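Side-chain contacts in protein Ta0487 (Thermoplasma acidophilum, PDB 3KBQ), which is of unknown function but belongs to the CinA family, this chain being its probable molybdopterin-binding domain: residues A25-N30 and A159-M164; G137-V142 and K146-P151. All coordinates share one frame; numbering follows the deposited sequence.

Interaction 1: A25-N30 and A159-M164; sequences AAFIGN and ALLKAM
Phe-27 and Ile-28 face Leu-161 between two nearly parallel helices whose axes, over 25-30 and 159-163, come within 11.6 Å of each other at an angle of 13°. These are neighbouring helices on one side of the mixed sheet of an alpha/beta fold, and the case illustrates how helices that meet through bulky side chains can leave their backbones well apart: the nearest alpha carbons, those of Ile-28 and Leu-161, are 8.2 Å from each other. One methyl does much of the bridging. Leu-161 CD2 lies 3.9 Å from Phe-27 CE2, at the edge of the ring and near its plane, and the same methyl is 3.9 Å from Ile-28 CG1. The leucine passes alongside the phenylalanine in the opposite direction, whereas it crosses the isoleucine at about a right angle. Phe-27 reaches across because its CG stands anti to the backbone N (chi1 178°), which carries the ring toward the facing helix, where it also meets Met-157 and Glu-158. Below this link the sheet supplies the floor: Ile-28 rests on Val-8 of strand 5-11 and Leu-161 on Leu-150 of strand 145-150. The outer side is closed by an exposed residue, Lys-162, whose chain bends at chi3 and chi4. Its NZ makes a weak hydrogen bond back to Glu-158 O, one turn earlier in its own helix, and the bend brings the aliphatic part over to Phe-27. There Lys-162 CE sits 3.7 Å from Phe-27 CZ, at the edge of the ring rather than over its face.

Interaction 2: G137-V142 and K146-P151; sequences GLICAV and KVIILP
Lys-146 pairs with Ala-141 without hydrogen bonds, and its CA lies 3.4 Å from Cys-140 O in a CA-H...O contact; the two segments are the arms of an antiparallel beta hairpin, a worked example of residues alternating between hydrogen-bonded and non-hydrogen-bonded pairs. The lysine chain then leads away from the partner strand, and NZ forms a salt bridge with Asp-167. Val-147 follows as a hydrogen-bonded pair with Cys-140. Cys-140 N reaches Val-147 O at 2.8 Å in the carbonyl plane, while in the return bond Val-147 N approaches Cys-140 O tilted 31° out of the Cys-140 carbonyl plane. Val-147 CG2 also meets Val-142 CG2 at 4.0 Å, near the turn end of the hairpin. Ile-148 pairs without hydrogen bonds with Ile-139 and turns to the other face, where the two side chains lie side by side and point the same way. With chi2 at -90° its CD1 swings against Ile-139 CG2, 3.7 Å away, and both side chains touch Met-164. Ile-149 restores the bonded pattern: its N gives a nearly straight bond of 2.8 Å to Leu-138 O, and Leu-138 N answers to Ile-149 O. Ile-149 CD1 extends diagonally to Cys-140 SG, 4.0 Å off, on the face covered by Thr-80 and Phe-84 of helix 80-87. The chemistry thus implies a doubly secured hairpin: paired amides between largely buried faces, apolar apart from Lys-146 near the turn, and at Cys-140 a disulfide to Cys-125 that fastens it covalently to strand 125-128.

Overall arrangement
From the N terminus, the chain first lays down strand 5-11 and then helix 23-34, whose residues 25-30 meet helix 154-163 only near the end of the chain. Strands 38-45 and 65-69, several helices and strand 125-128 follow before the hairpin of interaction 2, closed locally between 137-142 and 146-151. Strand 145-150 leads on into helix 154-163, and interaction 1 closes the long loop. Interaction 2 is therefore nested within it, with no crossing. Their centres lie about 12 Å apart. Interaction 1 ties helix 23-34 to helix 154-163, interaction 2 ties strand 137-142 to strand 145-150, and Leu-160 and Met-164, packing onto the hairpin, connect the two.

Interaction 1: A25-N30 and A159-M164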
loop_
_atom_site.group_PDB
_atom_site.type_symbol
_atom_site.label_atom_id
_atom_site.label_comp_id
_atom_site.label_asym_id
_atom_site.label_seq_id
_atom_site.Cartn_x
_atom_site.Cartn_y
_atom_site.Cartn_z
ATOM N N ALA B 25 5.122 -4.178 6.348
ATOM C CA ALA B 25 5.579 -3.608 5.077
ATOM C C ALA B 25 6.927 -2.890 5.279
ATOM O O ALA B 25 7.789 -2.934 4.413
ATOM C CB ALA B 25 4.499 -2.647 4.463
ATOM N N ALA B 26 7.114 -2.267 6.433
ATOM C CA ALA B 26 8.413 -1.650 6.786
ATOM C C ALA B 26 9.493 -2.690 6.889
ATOM O O ALA B 26 10.541 -2.521 6.328
ATOM C CB ALA B 26 8.350 -0.806 8.088
ATOM N N PHE B 27 9.243 -3.753 7.630
ATOM C CA PHE B 27 10.252 -4.800 7.791
ATOM C C PHE B 27 10.602 -5.435 6.420
ATOM O O PHE B 27 11.776 -5.618 6.098
ATOM C CB PHE B 27 9.772 -5.878 8.765
ATOM C CG PHE B 27 10.765 -7.023 8.935
ATOM C CD1 PHE B 27 11.633 -7.048 10.007
ATOM C CD2 PHE B 27 10.803 -8.084 8.034
ATOM C CE1 PHE B 27 12.555 -8.103 10.171
ATOM C CE2 PHE B 27 11.724 -9.135 8.208
ATOM C CZ PHE B 27 12.594 -9.115 9.265
ATOM N N ILE B 28 9.591 -5.707 5.597
ATOM C CA ILE B 28 9.842 -6.318 4.271
ATOM C C ILE B 28 10.587 -5.323 3.366
ATOM O O ILE B 28 11.564 -5.679 2.694
ATOM C CB ILE B 28 8.511 -6.816 3.617
ATOM C CG1 ILE B 28 7.877 -7.971 4.451
ATOM C CG2 ILE B 28 8.734 -7.224 2.102
ATOM C CD1 ILE B 28 6.339 -8.244 4.109
ATOM N N GLY B 29 10.144 -4.062 3.367
ATOM C CA GLY B 29 10.807 -3.029 2.578
ATOM C C GLY B 29 12.279 -2.900 2.937
ATOM O O GLY B 29 13.135 -2.805 2.050
ATOM N N ASN B 30 12.561 -2.916 4.243
ATOM C CA ASN B 30 13.931 -2.791 4.709
ATOM C C ASN B 30 14.754 -4.045 4.362
ATOM O O ASN B 30 15.900 -3.923 3.913
ATOM C CB ASN B 30 13.974 -2.514 6.228
ATOM C CG ASN B 30 15.407 -2.343 6.740
ATOM O OD1 ASN B 30 16.115 -1.415 6.357
ATOM N ND2 ASN B 30 15.833 -3.251 7.571
ATOM N N ALA B 159 10.399 -14.561 10.734
ATOM C CA ALA B 159 11.081 -15.843 10.790
ATOM C C ALA B 159 11.150 -16.490 9.406
ATOM O O ALA B 159 12.206 -16.917 8.978
ATOM C CB ALA B 159 10.419 -16.776 11.785
ATOM N N LEU B 160 10.035 -16.551 8.707
ATOM C CA LEU B 160 9.997 -17.204 7.388
ATOM C C LEU B 160 10.778 -16.420 6.305
ATOM O O LEU B 160 11.466 -16.999 5.450
ATOM C CB LEU B 160 8.544 -17.385 6.961
ATOM C CG LEU B 160 7.725 -18.552 7.555
ATOM C CD1 LEU B 160 6.283 -18.203 7.493
ATOM C CD2 LEU B 160 7.887 -19.785 6.758
ATOM N N LEU B 161 10.680 -15.096 6.355
ATOM C CA LEU B 161 11.400 -14.270 5.399
ATOM C C LEU B 161 12.903 -14.492 5.540
ATOM O O LEU B 161 13.620 -14.694 4.533
ATOM C CB LEU B 161 10.993 -12.783 5.525
ATOM C CG LEU B 161 11.513 -11.866 4.429
ATOM C CD1 LEU B 161 11.136 -12.422 3.067
ATOM C CD2 LEU B 161 10.953 -10.404 4.619
ATOM N N LYS B 162 13.368 -14.510 6.791
ATOM C CA LYS B 162 14.764 -14.848 7.090
ATOM C C LYS B 162 15.206 -16.252 6.647
ATOM O O LYS B 162 16.287 -16.402 6.100
ATOM C CB LYS B 162 15.121 -14.515 8.550
ATOM C CG LYS B 162 15.437 -13.007 8.659
ATOM C CD LYS B 162 15.668 -12.456 10.064
ATOM C CE LYS B 162 14.367 -11.984 10.690
ATOM N NZ LYS B 162 13.712 -13.124 11.385
ATOM N N ALA B 163 14.360 -17.253 6.827
ATOM C CA ALA B 163 14.596 -18.607 6.315
ATOM C C ALA B 163 14.654 -18.712 4.767
ATOM O O ALA B 163 15.216 -19.673 4.229
ATOM C CB ALA B 163 13.550 -19.557 6.864
ATOM N N MET B 164 14.044 -17.742 4.078
ATOM C CA MET B 164 13.991 -17.675 2.606
ATOM C C MET B 164 15.125 -16.839 2.000
ATOM O O MET B 164 15.140 -16.619 0.790
ATOM C CB MET B 164 12.663 -17.035 2.148
ATOM C CG MET B 164 11.429 -17.934 2.259
ATOM S SD MET B 164 11.809 -19.577 1.564
ATOM C CE MET B 164 12.099 -19.103 -0.137
#

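Interaction 2: G137-V142 and K146-P151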
loop_
_atom_site.group_PDB
_atom_site.type_symbol
_atom_site.label_atom_id
_atom_site.label_comp_id
_atom_site.label_asym_id
_atom_site.label_seq_id
_atom_site.Cartn_x
_atom_site.Cartn_y
_atom_site.Cartn_z
ATOM N N GLY B 137 4.309 -20.758 4.958
ATOM C CA GLY B 137 4.510 -19.777 3.898
ATOM C C GLY B 137 4.505 -20.498 2.558
ATOM O O GLY B 137 4.493 -21.736 2.502
ATOM N N LEU B 138 4.509 -19.732 1.470
ATOM C CA LEU B 138 4.616 -20.292 0.121
ATOM C C LEU B 138 5.664 -19.536 -0.670
ATOM O O LEU B 138 5.740 -18.310 -0.552
ATOM C CB LEU B 138 3.270 -20.227 -0.609
ATOM C CG LEU B 138 2.048 -20.972 -0.029
ATOM C CD1 LEU B 138 0.841 -20.854 -0.973
ATOM C CD2 LEU B 138 2.361 -22.421 0.204
ATOM N N ILE B 139 6.478 -20.250 -1.454
ATOM C CA ILE B 139 7.321 -19.627 -2.476
ATOM C C ILE B 139 6.769 -20.168 -3.766
ATOM O O ILE B 139 6.572 -21.384 -3.896
ATOM C CB ILE B 139 8.795 -20.099 -2.489
ATOM C CG1 ILE B 139 9.329 -20.305 -1.086
ATOM C CG2 ILE B 139 9.724 -19.164 -3.334
ATOM C CD1 ILE B 139 10.139 -21.637 -0.948
ATOM N N CYS B 140 6.547 -19.268 -4.718
ATOM C CA CYS B 140 5.920 -19.611 -5.957
ATOM C C CYS B 140 6.798 -19.080 -7.064
ATOM O O CYS B 140 7.538 -18.073 -6.878
ATOM C CB CYS B 140 4.539 -18.965 -6.007
ATOM S SG CYS B 140 3.632 -19.232 -4.425
ATOM N N ALA B 141 6.749 -19.746 -8.207
ATOM C CA ALA B 141 7.405 -19.173 -9.401
ATOM C C ALA B 141 6.310 -18.904 -10.448
ATOM O O ALA B 141 5.432 -19.744 -10.678
ATOM C CB ALA B 141 8.462 -20.119 -9.937
ATOM N N VAL B 142 6.330 -17.714 -11.019
ATOM C CA VAL B 142 5.424 -17.347 -12.094
ATOM C C VAL B 142 6.355 -16.933 -13.235
ATOM O O VAL B 142 6.966 -15.854 -13.188
ATOM C CB VAL B 142 4.490 -16.161 -11.680
ATOM C CG1 VAL B 142 3.455 -15.859 -12.795
ATOM C CG2 VAL B 142 3.778 -16.452 -10.386
ATOM N N LYS B 146 9.412 -14.457 -8.922
ATOM C CA LYS B 146 9.158 -15.199 -7.674
ATOM C C LYS B 146 8.188 -14.488 -6.754
ATOM O O LYS B 146 8.144 -13.267 -6.718
ATOM C CB LYS B 146 10.475 -15.466 -6.980
ATOM C CG LYS B 146 11.269 -16.546 -7.738
ATOM C CD LYS B 146 12.093 -17.442 -6.774
ATOM C CE LYS B 146 13.441 -16.781 -6.434
ATOM N NZ LYS B 146 14.273 -17.685 -5.569
ATOM N N VAL B 147 7.404 -15.262 -6.014
ATOM C CA VAL B 147 6.364 -14.700 -5.177
ATOM C C VAL B 147 6.502 -15.415 -3.837
ATOM O O VAL B 147 6.526 -16.648 -3.782
ATOM C CB VAL B 147 4.970 -14.925 -5.740
ATOM C CG1 VAL B 147 3.927 -14.301 -4.816
ATOM C CG2 VAL B 147 4.815 -14.282 -7.128
ATOM N N ILE B 148 6.679 -14.648 -2.783
ATOM C CA ILE B 148 6.783 -15.192 -1.412
ATOM C C ILE B 148 5.533 -14.739 -0.648
ATOM O O ILE B 148 5.273 -13.528 -0.534
ATOM C CB ILE B 148 8.027 -14.621 -0.692
ATOM C CG1 ILE B 148 9.321 -14.990 -1.443
ATOM C CG2 ILE B 148 8.101 -15.092 0.758
ATOM C CD1 ILE B 148 9.904 -16.277 -0.970
ATOM N N ILE B 149 4.768 -15.690 -0.122
ATOM C CA ILE B 149 3.476 -15.376 0.507
ATOM C C ILE B 149 3.622 -15.776 1.977
ATOM O O ILE B 149 3.902 -16.958 2.263
ATOM C CB ILE B 149 2.332 -16.133 -0.225
ATOM C CG1 ILE B 149 2.226 -15.664 -1.684
ATOM C CG2 ILE B 149 0.941 -15.980 0.513
ATOM C CD1 ILE B 149 1.260 -16.571 -2.526
ATOM N N LEU B 150 3.481 -14.795 2.880
ATOM C CA LEU B 150 3.847 -14.947 4.299
ATOM C C LEU B 150 2.646 -14.688 5.190
ATOM O O LEU B 150 1.714 -14.006 4.755
ATOM C CB LEU B 150 4.953 -13.967 4.663
ATOM C CG LEU B 150 6.257 -14.072 3.851
ATOM C CD1 LEU B 150 7.261 -12.969 4.216
ATOM C CD2 LEU B 150 6.800 -15.451 4.105
ATOM N N PRO B 151 2.642 -15.256 6.414
ATOM C CA PRO B 151 1.614 -14.936 7.438
ATOM C C PRO B 151 1.725 -13.494 7.847
ATOM O O PRO B 151 2.780 -12.862 7.662
ATOM C CB PRO B 151 2.015 -15.776 8.650
ATOM C CG PRO B 151 2.871 -16.907 8.094
ATOM C CD PRO B 151 3.553 -16.320 6.859
#